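Local coordinates for protein putative metallopeptidase (PDB 3QOC) that is probably a metal-dependent aminopeptidase of the creatinase/prolidase family, represented here by its N-terminal domain alone, at residues L56-S61 with P75-L80; V99-D104 with L124-G129. All coordinates share one frame; numbering follows the deposited sequence.

Contact 1: residues L56-S61 with P75-L80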
loop_
_atom_site.group_PDB
_atom_site.type_symbol
_atom_site.label_atom_id
_atom_site.label_comp_id
_atom_site.label_asym_id
_atom_site.label_seq_id
_atom_site.Cartn_x
_atom_site.Cartn_y
_atom_site.Cartn_z
ATOM N N LEU A 56 -2.456 8.417 8.261
ATOM C CA LEU A 56 -2.372 9.166 6.994
ATOM C C LEU A 56 -1.033 9.139 6.242
ATOM O O LEU A 56 -0.968 9.650 5.134
ATOM C CB LEU A 56 -2.785 10.645 7.181
ATOM C CG LEU A 56 -3.995 10.966 8.050
ATOM C CD1 LEU A 56 -4.324 12.485 7.842
ATOM C CD2 LEU A 56 -5.217 10.056 7.759
ATOM N N SER A 57 0.015 8.560 6.814
ATOM C CA SER A 57 1.245 8.402 6.076
ATOM C C SER A 57 1.061 7.188 5.112
ATOM O O SER A 57 0.072 6.421 5.214
ATOM C CB SER A 57 2.397 8.150 7.027
ATOM O OG SER A 57 2.220 6.844 7.582
ATOM N N ALA A 58 1.988 7.071 4.184
ATOM C CA ALA A 58 1.942 6.106 3.089
ATOM C C ALA A 58 3.335 5.811 2.562
ATOM O O ALA A 58 4.203 6.591 2.721
ATOM C CB ALA A 58 1.013 6.542 1.945
ATOM N N ARG A 59 3.518 4.658 1.936
ATOM C CA ARG A 59 4.782 4.324 1.293
ATOM C C ARG A 59 4.464 3.467 0.076
ATOM O O ARG A 59 3.554 2.664 0.102
ATOM C CB ARG A 59 5.638 3.548 2.280
ATOM C CG ARG A 59 7.102 3.536 1.893
ATOM C CD ARG A 59 7.925 2.815 2.968
ATOM N NE ARG A 59 9.355 2.876 2.708
ATOM C CZ ARG A 59 10.251 2.021 3.189
ATOM N NH1 ARG A 59 9.857 1.000 3.947
ATOM N NH2 ARG A 59 11.549 2.203 2.939
ATOM N N ILE A 60 5.201 3.665 -0.998
ATOM C CA ILE A 60 4.898 3.062 -2.247
ATOM C C ILE A 60 6.146 2.349 -2.753
ATOM O O ILE A 60 7.283 2.706 -2.434
ATOM C CB ILE A 60 4.362 4.085 -3.231
ATOM C CG1 ILE A 60 3.724 3.355 -4.403
ATOM C CG2 ILE A 60 5.470 5.063 -3.696
ATOM C CD1 ILE A 60 2.857 4.343 -5.332
ATOM N N SER A 61 5.952 1.239 -3.439
ATOM C CA SER A 61 7.131 0.522 -3.902
ATOM C C SER A 61 7.011 0.132 -5.369
ATOM O O SER A 61 5.953 -0.178 -5.827
ATOM C CB SER A 61 7.288 -0.744 -3.052
ATOM O OG SER A 61 8.358 -1.501 -3.563
ATOM N N PRO A 75 4.708 12.445 -6.340
ATOM C CA PRO A 75 5.786 13.169 -5.676
ATOM C C PRO A 75 5.563 13.307 -4.170
ATOM O O PRO A 75 6.501 13.673 -3.490
ATOM C CB PRO A 75 5.848 14.528 -6.422
ATOM C CG PRO A 75 4.391 14.725 -6.984
ATOM C CD PRO A 75 3.929 13.278 -7.252
ATOM N N ASP A 76 4.401 12.866 -3.673
ATOM C CA ASP A 76 3.977 12.998 -2.286
ATOM C C ASP A 76 4.055 11.703 -1.436
ATOM O O ASP A 76 3.702 11.721 -0.218
ATOM C CB ASP A 76 2.545 13.640 -2.211
ATOM C CG ASP A 76 1.503 12.890 -3.075
ATOM O OD1 ASP A 76 1.931 12.020 -3.898
ATOM O OD2 ASP A 76 0.249 13.165 -2.949
ATOM N N ILE A 77 4.590 10.592 -1.992
ATOM C CA ILE A 77 4.780 9.396 -1.179
ATOM C C ILE A 77 6.203 8.907 -1.373
ATOM O O ILE A 77 6.686 8.820 -2.490
ATOM C CB ILE A 77 3.751 8.287 -1.554
ATOM C CG1 ILE A 77 2.342 8.834 -1.659
ATOM C CG2 ILE A 77 3.819 7.026 -0.580
ATOM C CD1 ILE A 77 1.250 7.746 -2.031
ATOM N N GLU A 78 6.907 8.634 -0.273
ATOM C CA GLU A 78 8.273 8.067 -0.285
ATOM C C GLU A 78 8.223 6.678 -0.925
ATOM O O GLU A 78 7.275 5.902 -0.714
ATOM C CB GLU A 78 8.777 7.989 1.178
ATOM C CG GLU A 78 10.073 7.293 1.416
ATOM C CD GLU A 78 10.319 7.105 2.932
ATOM O OE1 GLU A 78 11.183 7.843 3.471
ATOM O OE2 GLU A 78 9.594 6.273 3.572
ATOM N N SER A 79 9.205 6.403 -1.765
ATOM C CA SER A 79 9.247 5.222 -2.593
ATOM C C SER A 79 10.372 4.328 -2.129
ATOM O O SER A 79 11.343 4.779 -1.550
ATOM C CB SER A 79 9.461 5.587 -4.085
ATOM O OG SER A 79 10.774 6.115 -4.366
ATOM N N LEU A 80 10.187 3.040 -2.376
ATOM C CA LEU A 80 11.181 2.003 -2.056
ATOM C C LEU A 80 11.321 1.198 -3.326
ATOM O O LEU A 80 10.336 0.652 -3.842
ATOM C CB LEU A 80 10.630 1.036 -1.015
ATOM C CG LEU A 80 11.403 -0.252 -0.734
ATOM C CD1 LEU A 80 12.776 0.093 -0.133
ATOM C CD2 LEU A 80 10.679 -1.089 0.318
HETATM O O HOH W 1 5.667 8.997 2.255
HETATM O O HOH W 2 12.099 4.465 0.908
#

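Contact 2: residues V99-D104 with L124-G129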
loop_
_atom_site.group_PDB
_atom_site.type_symbol
_atom_site.label_atom_id
_atom_site.label_comp_id
_atom_site.label_asym_id
_atom_site.label_seq_id
_atom_site.Cartn_x
_atom_site.Cartn_y
_atom_site.Cartn_z
ATOM N N VAL A 99 -2.119 -5.469 9.542
ATOM C CA VAL A 99 -1.993 -5.007 8.159
ATOM C C VAL A 99 -3.004 -5.757 7.308
ATOM O O VAL A 99 -2.914 -6.977 7.199
ATOM C CB VAL A 99 -0.613 -5.249 7.612
ATOM C CG1 VAL A 99 -0.548 -4.785 6.127
ATOM C CG2 VAL A 99 0.363 -4.496 8.429
ATOM N N GLY A 100 -3.985 -5.042 6.789
ATOM C CA GLY A 100 -4.985 -5.613 5.887
ATOM C C GLY A 100 -4.399 -5.884 4.497
ATOM O O GLY A 100 -3.460 -5.219 4.116
ATOM N N PHE A 101 -4.973 -6.836 3.748
ATOM C CA PHE A 101 -4.608 -7.100 2.379
ATOM C C PHE A 101 -5.817 -7.394 1.544
ATOM O O PHE A 101 -6.853 -7.742 2.062
ATOM C CB PHE A 101 -3.535 -8.232 2.252
ATOM C CG PHE A 101 -4.010 -9.561 2.687
ATOM C CD1 PHE A 101 -4.531 -10.460 1.763
ATOM C CD2 PHE A 101 -3.877 -9.967 4.007
ATOM C CE1 PHE A 101 -5.001 -11.705 2.161
ATOM C CE2 PHE A 101 -4.301 -11.216 4.389
ATOM C CZ PHE A 101 -4.875 -12.087 3.453
ATOM N N GLU A 102 -5.705 -7.252 0.244
ATOM C CA GLU A 102 -6.861 -7.375 -0.583
ATOM C C GLU A 102 -7.106 -8.882 -0.884
ATOM O O GLU A 102 -6.580 -9.480 -1.850
ATOM C CB GLU A 102 -6.662 -6.574 -1.852
ATOM C CG GLU A 102 -6.460 -5.142 -1.617
ATOM C CD GLU A 102 -6.250 -4.389 -2.934
ATOM O OE1 GLU A 102 -5.093 -4.336 -3.436
ATOM O OE2 GLU A 102 -7.250 -3.875 -3.475
ATOM N N ALA A 103 -7.924 -9.491 -0.074
ATOM C CA ALA A 103 -8.022 -10.964 -0.104
ATOM C C ALA A 103 -8.780 -11.422 -1.365
ATOM O O ALA A 103 -8.639 -12.534 -1.810
ATOM C CB ALA A 103 -8.728 -11.488 1.196
ATOM N N ASP A 104 -9.567 -10.524 -1.933
ATOM C CA ASP A 104 -10.250 -10.816 -3.159
ATOM C C ASP A 104 -9.329 -10.795 -4.380
ATOM O O ASP A 104 -9.766 -11.213 -5.466
ATOM C CB ASP A 104 -11.351 -9.753 -3.408
ATOM C CG ASP A 104 -12.519 -9.857 -2.453
ATOM O OD1 ASP A 104 -12.603 -10.871 -1.687
ATOM O OD2 ASP A 104 -13.357 -8.917 -2.487
ATOM N N LEU A 124 -1.174 -10.165 9.209
ATOM C CA LEU A 124 -1.910 -9.928 7.960
ATOM C C LEU A 124 -3.348 -10.293 8.104
ATOM O O LEU A 124 -3.640 -11.385 8.550
ATOM C CB LEU A 124 -1.323 -10.748 6.816
ATOM C CG LEU A 124 -0.064 -10.112 6.175
ATOM C CD1 LEU A 124 0.864 -9.407 7.096
ATOM C CD2 LEU A 124 0.746 -11.187 5.435
ATOM N N ILE A 125 -4.252 -9.392 7.718
ATOM C CA ILE A 125 -5.675 -9.556 7.868
ATOM C C ILE A 125 -6.409 -9.523 6.508
ATOM O O ILE A 125 -6.357 -8.503 5.802
ATOM C CB ILE A 125 -6.263 -8.351 8.671
ATOM C CG1 ILE A 125 -5.538 -8.146 10.033
ATOM C CG2 ILE A 125 -7.743 -8.518 8.866
ATOM C CD1 ILE A 125 -5.593 -9.383 10.910
ATOM N N PRO A 126 -7.153 -10.586 6.172
ATOM C CA PRO A 126 -7.904 -10.589 4.912
ATOM C C PRO A 126 -9.031 -9.592 4.905
ATOM O O PRO A 126 -9.932 -9.681 5.719
ATOM C CB PRO A 126 -8.467 -12.031 4.817
ATOM C CG PRO A 126 -8.437 -12.561 6.267
ATOM C CD PRO A 126 -7.232 -11.887 6.896
ATOM N N VAL A 127 -8.999 -8.648 3.987
ATOM C CA VAL A 127 -10.058 -7.668 3.872
ATOM C C VAL A 127 -10.669 -7.877 2.514
ATOM O O VAL A 127 -9.942 -7.930 1.528
ATOM C CB VAL A 127 -9.468 -6.255 3.965
ATOM C CG1 VAL A 127 -10.526 -5.199 3.761
ATOM C CG2 VAL A 127 -8.721 -6.085 5.291
ATOM N N THR A 128 -11.994 -8.046 2.465
ATOM C CA THR A 128 -12.737 -8.197 1.201
ATOM C C THR A 128 -13.282 -6.841 0.656
ATOM O O THR A 128 -13.403 -5.872 1.384
ATOM C CB THR A 128 -13.920 -9.187 1.367
ATOM O OG1 THR A 128 -14.880 -8.630 2.260
ATOM C CG2 THR A 128 -13.461 -10.541 1.928
ATOM N N GLY A 129 -13.641 -6.813 -0.629
ATOM C CA GLY A 129 -14.125 -5.612 -1.300
ATOM C C GLY A 129 -13.056 -4.906 -2.170
ATOM O O GLY A 129 -11.860 -5.200 -2.087
HETATM O O HOH W 3 -10.393 -7.519 -1.364
#

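Contact 1: residues L56-S61 with P75-L80
R59 CG is anti to the backbone N (chi1 -162°) and lies 3.5 Å from E78 O, while E78 CG is likewise anti to its own N (chi1 173°) and the chain stays extended beyond it, which carries OE2 to R59 NE; both chains leave the same face of the sheet. This is the parallel strand pair of a beta-alpha-beta unit, 58-62 and 78-81 joined through helix 67-73, in the Creatinase/Prolidase N-terminal domain. The two charged chains cross obliquely, with R59 NE 3.5 Å from E78 OE2 in a salt bridge. The oxygen sits well out of the guanidinium plane, so the attraction is one of charge and no N-H is aimed at it. The stronger partner of R59 is D92, paired with NH1, whereas NH2 donates to a water that in turn donates to S79 O. L80 lies over one guanidinium face, CD2 near the rim and CD1 3.9 Å from R59 NH2.

I77 points toward 58-61, and its CG2 meets A58 CB at 3.8 Å and I60 CB at 4.0 Å; L50 of the adjoining strand 49-53 touches both I60 and I77. The backbones are joined by I60 N to E78 O (3.1 Å) and L80 N to I60 O (2.9 Å), the latter more bent at the hydrogen. Toward the start of the strands a second water bridges E78 N and A58 O, accepting from the amide and donating to the carbonyl. At the opposite end the S61 hydroxyl OG donates to L80 O at 2.9 Å, tilted 33° from the carbonyl plane.

Contact 2: residues V99-D104 with L124-G129
The F101 ring lies across the backbone of I125 and P126, with P126 CA over one face, 3.9 Å from the ring centroid and displaced toward the rim, a CH-pi contact. CG of F101 stands between its own N and carbonyl carbon (chi1 65°), a rotamer with which the ring comes to lie beside I125 and P126, its tip nearer the other strand than CB. The ring's CZ reaches P126 CB at 3.8 Å and its CE2 meets L124 CB, while A103 CB packs against the same P126 CB. C111 and L114 of helix 108-117 cover this face, touching F101 and L124 respectively. On the other face V127 CG2 lies 3.8 Å from G100 CA, an approach possible because G100 has no CB on that face.

Four backbone hydrogen bonds join the two segments: I125 N to V99 O, F101 N to I125 O, V127 N to F101 O and, just past the strand, A103 N to V127 O. On the V127 face, the E102 carboxylate is hydrogen-bonded outside the contact, OE2 to H36 ND1 and OE1 to the amides of T32 and H33. Beyond the strands, D104 OD2 accepts G129 N at 2.8 Å from above the carboxylate plane, and a water donates to V127 O and G129 O while accepting from D104 N, tying the two loops together. Parallel pairing of 97-102 with 122-127, with helix 108-117 over one side, is a beta-alpha-beta crossover, here forming one edge of the mixed sheet of the creatinase/prolidase N-terminal domain.

How the contacts relate
From the N terminus the chain passes through helix 9-19 and strands 28-31 and 49-53 before reaching 56-61. Contact 1 then closes a loop of 13 residues containing helix 67-73, and is complete before contact 2 opens. After helix 85-91, contact 2 closes a longer loop around helix 108-117. The loops follow in series, neither nesting nor crossing. Both contacts belong to one mixed six-stranded sheet, where each adds an outermost strand: 78-81 beside 58-62 and 122-127 beside 97-102. Their centres are about 20 Å apart on opposite sides of the chain's centre, with strands 49-53 and 28-31 between them.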